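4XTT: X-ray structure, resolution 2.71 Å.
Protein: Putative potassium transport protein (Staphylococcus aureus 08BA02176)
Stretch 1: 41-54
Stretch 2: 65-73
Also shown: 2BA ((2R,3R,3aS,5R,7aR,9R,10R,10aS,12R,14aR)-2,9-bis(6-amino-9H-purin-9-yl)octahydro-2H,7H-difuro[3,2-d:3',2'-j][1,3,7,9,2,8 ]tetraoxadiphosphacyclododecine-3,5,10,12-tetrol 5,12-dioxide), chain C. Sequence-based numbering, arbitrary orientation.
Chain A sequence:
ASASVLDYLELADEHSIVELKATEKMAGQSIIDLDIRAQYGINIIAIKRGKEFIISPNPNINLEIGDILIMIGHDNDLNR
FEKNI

Stretch 1 (41-54) GINIIAIKRGKEFI
Stretch 2 65-73: IGDILIMIG

How do the two stretches lie against each other? Strands 43-49 and 68-72 run antiparallel, their directions 159° apart and their axes 4.7 Å apart at closest approach. N43 pairs with I72, I44 with M71, I47 with L69 and K48 with I68, at CA-CA distances of 5.3, 4.5, 4.7 and 4.8 Å. N43 N donates to I72 O (3.0 Å) and I72 N to N43 O (2.9 Å); K48 N donates to I68 O (2.8 Å) and I68 N to K48 O (3.2 Å).

Why does I70, which has the most surface covered, sit where the ladder is irregular? Its O accepts from I45 N at 3.0 Å, while its N donates to A46 O at 3.0 Å, so its two backbone bonds reach successive residues. I45, at phi/psi -78/-40, leaves extended geometry there. The I70 side chain (chi1 m, chi2 t) brings CD1 to 3.6 Å from F53 CE1, at the ring edge, and to 4.3 Å from A46 CB.

What does I72 pack against? With chi1 and chi2 both t, its CG2 lies 3.6 Å from I45 CD1 and 3.7 Å from N43 CB. I45 is m,t; its CA-to-CB bond points sideways, but the end of the side chain comes nearer. On the other face, I44, I47, L69 and M71 have chi1 m and chi2 t; I44 CD1 meets L69 CD1 at 3.7 Å, and I47 CG1 meets L69 CD2 at 3.7 Å.

What closes the far end? K48 CB packs 3.7 Å from I68 CB. Beyond them R49 begins a type II' turn to E52, with G50 at phi/psi 63/-113. The guanidinium approaches D67 obliquely, and R49 NH2 forms a salt bridge to D67 OD2 at 2.8 Å, joining opposite charges beside the strand pairing.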

ATOM      1  N   GLY A  41      -1.624  -8.967   6.639  1.00 28.11           N
ATOM      2  CA  GLY A  41      -1.077  -8.991   5.298  1.00 22.98           C
ATOM      3  C   GLY A  41      -1.746  -7.952   4.420  1.00 30.86           C
ATOM      4  O   GLY A  41      -1.626  -7.997   3.193  1.00 21.41           O
ATOM      5  N   ILE A  42      -2.449  -7.014   5.054  1.00 22.51           N
ATOM      6  CA  ILE A  42      -3.177  -5.974   4.336  1.00 21.95           C
ATOM      7  C   ILE A  42      -2.302  -4.745   4.169  1.00 24.84           C
ATOM      8  O   ILE A  42      -1.562  -4.378   5.083  1.00 26.40           O
ATOM      9  CB  ILE A  42      -4.473  -5.585   5.081  1.00 36.69           C
ATOM     10  CG1 ILE A  42      -5.372  -6.807   5.266  1.00 36.51           C
ATOM     11  CG2 ILE A  42      -5.234  -4.491   4.345  1.00 23.00           C
ATOM     12  CD1 ILE A  42      -6.663  -6.496   5.981  1.00 27.03           C
ATOM     13  N   ASN A  43      -2.381  -4.115   3.002  1.00 24.33           N
ATOM     14  CA  ASN A  43      -1.661  -2.876   2.762  1.00 20.19           C
ATOM     15  C   ASN A  43      -2.616  -1.689   2.718  1.00 28.12           C
ATOM     16  O   ASN A  43      -3.619  -1.711   1.996  1.00 28.51           O
ATOM     17  CB  ASN A  43      -0.876  -2.968   1.460  1.00 18.52           C
ATOM     18  CG  ASN A  43      -0.067  -1.715   1.171  1.00 24.06           C
ATOM     19  OD1 ASN A  43       0.430  -1.058   2.084  1.00 23.71           O
ATOM     20  ND2 ASN A  43       0.081  -1.389  -0.110  1.00 39.51           N
ATOM     21  N   ILE A  44      -2.332  -0.676   3.529  1.00 21.92           N
ATOM     22  CA  ILE A  44      -3.104   0.557   3.497  1.00 26.10           C
ATOM     23  C   ILE A  44      -2.371   1.556   2.607  1.00 29.62           C
ATOM     24  O   ILE A  44      -1.284   2.036   2.953  1.00 19.07           O
ATOM     25  CB  ILE A  44      -3.306   1.121   4.907  1.00 31.98           C
ATOM     26  CG1 ILE A  44      -4.051   0.093   5.765  1.00 26.20           C
ATOM     27  CG2 ILE A  44      -4.017   2.466   4.862  1.00 20.62           C
ATOM     28  CD1 ILE A  44      -4.551   0.630   7.062  1.00 40.68           C
ATOM     29  N   ILE A  45      -2.972   1.849   1.455  1.00 39.16           N
ATOM     30  CA  ILE A  45      -2.371   2.699   0.423  1.00 39.06           C
ATOM     31  C   ILE A  45      -2.488   4.167   0.820  1.00 27.27           C
ATOM     32  O   ILE A  45      -1.577   4.966   0.589  1.00 23.17           O
ATOM     33  CB  ILE A  45      -3.040   2.466  -0.955  1.00 34.41           C
ATOM     34  CG1 ILE A  45      -2.970   0.986  -1.320  1.00 51.35           C
ATOM     35  CG2 ILE A  45      -2.376   3.295  -2.030  1.00 28.80           C
ATOM     36  CD1 ILE A  45      -3.698   0.630  -2.599  1.00 78.57           C
ATOM     37  N   ALA A  46      -3.635   4.514   1.394  1.00 24.21           N
ATOM     38  CA  ALA A  46      -3.942   5.888   1.767  1.00 23.39           C
ATOM     39  C   ALA A  46      -5.083   5.950   2.776  1.00 30.92           C
ATOM     40  O   ALA A  46      -5.772   4.954   3.022  1.00 23.52           O
ATOM     41  CB  ALA A  46      -4.293   6.711   0.534  1.00 24.02           C
ATOM     42  N   ILE A  47      -5.267   7.132   3.356  1.00 28.77           N
ATOM     43  CA  ILE A  47      -6.374   7.417   4.264  1.00 29.81           C
ATOM     44  C   ILE A  47      -7.150   8.598   3.706  1.00 32.33           C
ATOM     45  O   ILE A  47      -6.547   9.605   3.324  1.00 42.48           O
ATOM     46  CB  ILE A  47      -5.887   7.754   5.704  1.00 49.72           C
ATOM     47  CG1 ILE A  47      -5.193   6.550   6.344  1.00 41.72           C
ATOM     48  CG2 ILE A  47      -7.044   8.193   6.585  1.00 29.84           C
ATOM     49  CD1 ILE A  47      -4.717   6.800   7.772  1.00 33.88           C
ATOM     50  N   LYS A  48      -8.474   8.490   3.636  1.00 41.36           N
ATOM     51  CA  LYS A  48      -9.279   9.643   3.230  1.00 42.95           C
ATOM     52  C   LYS A  48      -9.683  10.490   4.422  1.00 37.45           C
ATOM     53  O   LYS A  48     -10.492  10.076   5.255  1.00 39.31           O
ATOM     54  CB  LYS A  48     -10.541   9.230   2.482  1.00 54.47           C
ATOM     55  CG  LYS A  48     -10.328   8.838   1.055  1.00 39.25           C
ATOM     56  CD  LYS A  48     -11.583   9.112   0.238  1.00 50.80           C
ATOM     57  CE  LYS A  48     -11.880  10.616   0.173  1.00 49.95           C
ATOM     58  NZ  LYS A  48     -12.881  10.978  -0.882  1.00 48.18           N
ATOM     59  N   ARG A  49      -9.109  11.682   4.499  1.00 46.27           N
ATOM     60  CA  ARG A  49      -9.459  12.624   5.544  1.00 48.84           C
ATOM     61  C   ARG A  49     -10.298  13.735   4.914  1.00 54.16           C
ATOM     62  O   ARG A  49      -9.810  14.531   4.112  1.00 47.58           O
ATOM     63  CB  ARG A  49      -8.216  13.188   6.221  1.00 51.18           C
ATOM     64  CG  ARG A  49      -8.531  14.069   7.420  1.00 48.79           C
ATOM     65  CD  ARG A  49      -8.148  13.376   8.711  1.00 52.50           C
ATOM     66  NE  ARG A  49      -6.697  13.255   8.838  1.00 78.33           N
ATOM     67  CZ  ARG A  49      -6.083  12.464   9.712  1.00 69.93           C
ATOM     68  NH1 ARG A  49      -4.758  12.425   9.756  1.00 58.16           N
ATOM     69  NH2 ARG A  49      -6.795  11.709  10.539  1.00 71.34           N
ATOM     70  N   GLY A  50     -11.567  13.776   5.291  1.00 62.60           N
ATOM     71  CA  GLY A  50     -12.533  14.627   4.636  1.00 48.80           C
ATOM     72  C   GLY A  50     -12.645  14.166   3.200  1.00 55.68           C
ATOM     73  O   GLY A  50     -13.094  13.048   2.946  1.00 62.35           O
ATOM     74  N   LYS A  51     -12.199  14.995   2.263  1.00 49.16           N
ATOM     75  CA  LYS A  51     -12.227  14.614   0.857  1.00 58.56           C
ATOM     76  C   LYS A  51     -10.818  14.726   0.300  1.00 48.91           C
ATOM     77  O   LYS A  51     -10.606  14.965  -0.886  1.00 60.87           O
ATOM     78  CB  LYS A  51     -13.213  15.491   0.075  1.00 66.17           C
ATOM     79  CG  LYS A  51     -14.649  15.436   0.607  1.00 78.94           C
ATOM     80  CD  LYS A  51     -15.216  14.009   0.663  1.00 73.94           C
ATOM     81  CE  LYS A  51     -15.509  13.453  -0.724  1.00 68.66           C
ATOM     82  NZ  LYS A  51     -16.264  12.167  -0.668  1.00 70.38           N
ATOM     83  N   GLU A  52      -9.859  14.539   1.195  1.00 51.96           N
ATOM     84  CA  GLU A  52      -8.440  14.632   0.898  1.00 50.28           C
ATOM     85  C   GLU A  52      -7.723  13.304   1.208  1.00 46.66           C
ATOM     86  O   GLU A  52      -8.093  12.596   2.145  1.00 48.22           O
ATOM     87  CB  GLU A  52      -7.851  15.795   1.692  1.00 59.89           C
ATOM     88  CG  GLU A  52      -6.353  15.934   1.633  1.00 86.91           C
ATOM     89  CD  GLU A  52      -5.845  16.935   2.655  1.00 89.88           C
ATOM     90  OE1 GLU A  52      -6.662  17.409   3.478  1.00 87.64           O
ATOM     91  OE2 GLU A  52      -4.633  17.235   2.645  1.00 88.67           O
ATOM     92  N   PHE A  53      -6.692  12.977   0.435  1.00 54.71           N
ATOM     93  CA  PHE A  53      -6.006  11.688   0.558  1.00 41.52           C
ATOM     94  C   PHE A  53      -4.636  11.757   1.236  1.00 44.96           C
ATOM     95  O   PHE A  53      -3.705  12.383   0.718  1.00 40.57           O
ATOM     96  CB  PHE A  53      -5.801  11.044  -0.819  1.00 35.87           C
ATOM     97  CG  PHE A  53      -7.066  10.621  -1.499  1.00 44.20           C
ATOM     98  CD1 PHE A  53      -7.676   9.419  -1.172  1.00 39.55           C
ATOM     99  CD2 PHE A  53      -7.630  11.409  -2.495  1.00 33.48           C
ATOM    100  CE1 PHE A  53      -8.835   9.018  -1.817  1.00 36.53           C
ATOM    101  CE2 PHE A  53      -8.789  11.016  -3.135  1.00 36.50           C
ATOM    102  CZ  PHE A  53      -9.397   9.821  -2.791  1.00 42.96           C
ATOM    103  N   ILE A  54      -4.515  11.112   2.394  1.00 33.79           N
ATOM    104  CA  ILE A  54      -3.216  10.963   3.047  1.00 37.45           C
ATOM    105  C   ILE A  54      -2.512   9.702   2.533  1.00 30.49           C
ATOM    106  O   ILE A  54      -2.866   8.586   2.906  1.00 26.22           O
ATOM    107  CB  ILE A  54      -3.343  10.874   4.578  1.00 34.17           C
ATOM    108  CG1 ILE A  54      -4.041  12.117   5.127  1.00 46.84           C
ATOM    109  CG2 ILE A  54      -1.982  10.740   5.205  1.00 18.78           C
ATOM    110  CD1 ILE A  54      -4.345  12.030   6.602  1.00 34.02           C
ATOM    111  N   ILE A  65     -12.096   9.875  13.782  1.00 61.11           N
ATOM    112  CA  ILE A  65     -13.417   9.445  13.357  1.00 69.92           C
ATOM    113  C   ILE A  65     -13.690   9.914  11.926  1.00 67.90           C
ATOM    114  O   ILE A  65     -13.419  11.061  11.562  1.00 54.36           O
ATOM    115  CB  ILE A  65     -14.510   9.982  14.309  1.00 71.95           C
ATOM    116  CG1 ILE A  65     -14.042   9.914  15.768  1.00 77.02           C
ATOM    117  CG2 ILE A  65     -15.798   9.211  14.134  1.00 75.93           C
ATOM    118  CD1 ILE A  65     -13.486  11.228  16.318  1.00 69.78           C
ATOM    119  N   GLY A  66     -14.205   9.007  11.105  1.00 63.13           N
ATOM    120  CA  GLY A  66     -14.538   9.334   9.733  1.00 59.69           C
ATOM    121  C   GLY A  66     -13.417   9.076   8.747  1.00 58.36           C
ATOM    122  O   GLY A  66     -13.621   9.193   7.535  1.00 55.48           O
ATOM    123  N   ASP A  67     -12.238   8.730   9.259  1.00 56.86           N
ATOM    124  CA  ASP A  67     -11.116   8.350   8.407  1.00 43.53           C
ATOM    125  C   ASP A  67     -11.444   7.101   7.615  1.00 45.31           C
ATOM    126  O   ASP A  67     -11.868   6.091   8.173  1.00 48.26           O
ATOM    127  CB  ASP A  67      -9.849   8.117   9.230  1.00 50.32           C
ATOM    128  CG  ASP A  67      -9.148   9.400   9.603  1.00 58.53           C
ATOM    129  OD1 ASP A  67      -9.360  10.420   8.914  1.00 61.03           O
ATOM    130  OD2 ASP A  67      -8.391   9.387  10.594  1.00 62.43           O
ATOM    131  N   ILE A  68     -11.266   7.188   6.306  1.00 32.92           N
ATOM    132  CA  ILE A  68     -11.514   6.059   5.430  1.00 42.47           C
ATOM    133  C   ILE A  68     -10.199   5.394   5.029  1.00 39.89           C
ATOM    134  O   ILE A  68      -9.405   5.974   4.287  1.00 48.44           O
ATOM    135  CB  ILE A  68     -12.303   6.490   4.178  1.00 48.68           C
ATOM    136  CG1 ILE A  68     -13.657   7.079   4.594  1.00 39.25           C
ATOM    137  CG2 ILE A  68     -12.519   5.303   3.251  1.00 34.37           C
ATOM    138  CD1 ILE A  68     -14.435   7.691   3.462  1.00 43.49           C
ATOM    139  N   LEU A  69      -9.956   4.192   5.542  1.00 29.54           N
ATOM    140  CA  LEU A  69      -8.748   3.466   5.171  1.00 37.67           C
ATOM    141  C   LEU A  69      -8.961   2.815   3.813  1.00 27.00           C
ATOM    142  O   LEU A  69      -9.941   2.101   3.604  1.00 23.12           O
ATOM    143  CB  LEU A  69      -8.372   2.404   6.215  1.00 28.83           C
ATOM    144  CG  LEU A  69      -8.316   2.831   7.683  1.00 34.88           C
ATOM    145  CD1 LEU A  69      -7.714   1.734   8.532  1.00 23.43           C
ATOM    146  CD2 LEU A  69      -7.535   4.122   7.861  1.00 52.33           C
ATOM    147  N   ILE A  70      -8.045   3.068   2.887  1.00 26.53           N
ATOM    148  CA  ILE A  70      -8.120   2.429   1.586  1.00 32.28           C
ATOM    149  C   ILE A  70      -7.169   1.230   1.586  1.00 28.57           C
ATOM    150  O   ILE A  70      -5.942   1.382   1.595  1.00 27.13           O
ATOM    151  CB  ILE A  70      -7.775   3.413   0.458  1.00 19.28           C
ATOM    152  CG1 ILE A  70      -8.591   4.695   0.620  1.00 26.64           C
ATOM    153  CG2 ILE A  70      -8.031   2.781  -0.892  1.00 15.83           C
ATOM    154  CD1 ILE A  70      -8.345   5.725  -0.458  1.00 23.74           C
ATOM    155  N   MET A  71      -7.743   0.033   1.566  1.00 30.40           N
ATOM    156  CA  MET A  71      -6.953  -1.165   1.800  1.00 28.92           C
ATOM    157  C   MET A  71      -6.895  -2.047   0.573  1.00 27.79           C
ATOM    158  O   MET A  71      -7.847  -2.122  -0.208  1.00 28.39           O
ATOM    159  CB  MET A  71      -7.531  -1.961   2.963  1.00 25.92           C
ATOM    160  CG  MET A  71      -7.766  -1.160   4.212  1.00 25.19           C
ATOM    161  SD  MET A  71      -8.561  -2.170   5.470  1.00 35.58           S
ATOM    162  CE  MET A  71      -9.937  -2.809   4.519  1.00 42.98           C
ATOM    163  N   ILE A  72      -5.780  -2.746   0.430  1.00 28.71           N
ATOM    164  CA  ILE A  72      -5.609  -3.680  -0.662  1.00 31.62           C
ATOM    165  C   ILE A  72      -4.968  -4.956  -0.123  1.00 32.11           C
ATOM    166  O   ILE A  72      -4.019  -4.902   0.661  1.00 33.76           O
ATOM    167  CB  ILE A  72      -4.782  -3.028  -1.792  1.00 42.48           C
ATOM    168  CG1 ILE A  72      -4.739  -3.910  -3.030  1.00 60.79           C
ATOM    169  CG2 ILE A  72      -3.374  -2.686  -1.322  1.00 71.64           C
ATOM    170  CD1 ILE A  72      -4.111  -3.202  -4.204  1.00 67.38           C
ATOM    171  N   GLY A  73      -5.513  -6.101  -0.522  1.00 41.04           N
ATOM    172  CA  GLY A  73      -5.047  -7.389  -0.035  1.00 29.89           C
ATOM    173  C   GLY A  73      -5.963  -8.532  -0.444  1.00 36.06           C
ATOM    174  O   GLY A  73      -6.920  -8.347  -1.202  1.00 36.54           O
TER
HETATM  175  P   2BA C 301       5.556  -4.364   8.838  1.00 28.13           P
HETATM  176  O1P 2BA C 301       4.556  -4.784   7.831  1.00 29.80           O
HETATM  177  O2P 2BA C 301       6.222  -5.604   9.346  1.00 29.19           O
HETATM  178  O5' 2BA C 301       6.668  -3.461   8.116  1.00 24.10           O
HETATM  179  C5' 2BA C 301       7.755  -2.930   8.896  1.00 19.19           C
HETATM  180  C4' 2BA C 301       8.505  -1.950   8.087  1.00 23.80           C
HETATM  181  O4' 2BA C 301       8.843  -2.477   6.728  1.00 25.45           O
HETATM  182  C3' 2BA C 301       7.677  -0.769   7.861  1.00 22.95           C
HETATM  183  O3' 2BA C 301       7.907   0.201   8.921  1.00 28.92           O
HETATM  184  C2' 2BA C 301       8.122  -0.214   6.600  1.00 32.26           C
HETATM  185  O2' 2BA C 301       9.248   0.686   6.803  1.00 28.45           O
HETATM  186  C1' 2BA C 301       8.536  -1.378   5.785  1.00 19.51           C
HETATM  187  N9  2BA C 301       7.484  -1.783   4.965  1.00 33.94           N
HETATM  188  C8  2BA C 301       6.919  -2.804   5.251  1.00 32.24           C
HETATM  189  N7  2BA C 301       5.930  -3.041   4.343  1.00 24.09           N
HETATM  190  C5  2BA C 301       6.104  -1.837   3.461  1.00 20.60           C
HETATM  191  C6  2BA C 301       5.547  -1.274   2.321  1.00 22.10           C
HETATM  192  N6  2BA C 301       4.478  -1.936   1.712  1.00 18.30           N
HETATM  193  N1  2BA C 301       5.989  -0.126   1.784  1.00 23.42           N
HETATM  194  C2  2BA C 301       6.990   0.516   2.331  1.00 18.80           C
HETATM  195  N3  2BA C 301       7.583   0.064   3.420  1.00 22.07           N
HETATM  196  C4  2BA C 301       7.196  -1.085   4.016  1.00 33.07           C
HETATM  197  P1  2BA C 301       6.618   1.021   9.428  1.00 32.74           P
HETATM  198 O1P1 2BA C 301       6.152   1.813   8.257  1.00 26.60           O
HETATM  199 O2P1 2BA C 301       7.064   1.970  10.488  1.00 27.35           O
HETATM  200 O5'1 2BA C 301       5.352   0.186   9.945  1.00 26.93           O
HETATM  201 C5'1 2BA C 301       5.477  -0.750  11.003  1.00 17.93           C
HETATM  202 C4'1 2BA C 301       4.240  -1.561  11.033  1.00 21.92           C
HETATM  203 O4'1 2BA C 301       3.043  -0.678  10.998  1.00 22.64           O
HETATM  204 C3'1 2BA C 301       4.148  -2.397   9.826  1.00 24.73           C
HETATM  205 O3'1 2BA C 301       4.740  -3.703  10.044  1.00 30.49           O
HETATM  206 C2'1 2BA C 301       2.727  -2.544   9.557  1.00 31.35           C
HETATM  207 O2'1 2BA C 301       2.220  -3.663  10.326  1.00 32.48           O
HETATM  208 C1'1 2BA C 301       2.101  -1.294  10.020  1.00 21.33           C
HETATM  209  N91 2BA C 301       1.883  -0.416   8.940  1.00 31.32           N
HETATM  210  C81 2BA C 301       2.540   0.612   8.865  1.00 21.66           C
HETATM  211  N71 2BA C 301       2.210   1.351   7.759  1.00 20.72           N
HETATM  212  C51 2BA C 301       1.150   0.422   7.214  1.00 28.42           C
HETATM  213  C61 2BA C 301       0.277   0.377   6.121  1.00 26.57           C
HETATM  214  N61 2BA C 301       0.281   1.437   5.167  1.00 35.30           N
HETATM  215  N11 2BA C 301      -0.558  -0.614   5.927  1.00 26.91           N
HETATM  216  C21 2BA C 301      -0.621  -1.632   6.775  1.00 22.07           C
HETATM  217  N31 2BA C 301       0.160  -1.706   7.860  1.00 26.08           N
HETATM  218  C41 2BA C 301       1.052  -0.718   8.128  1.00 30.31           C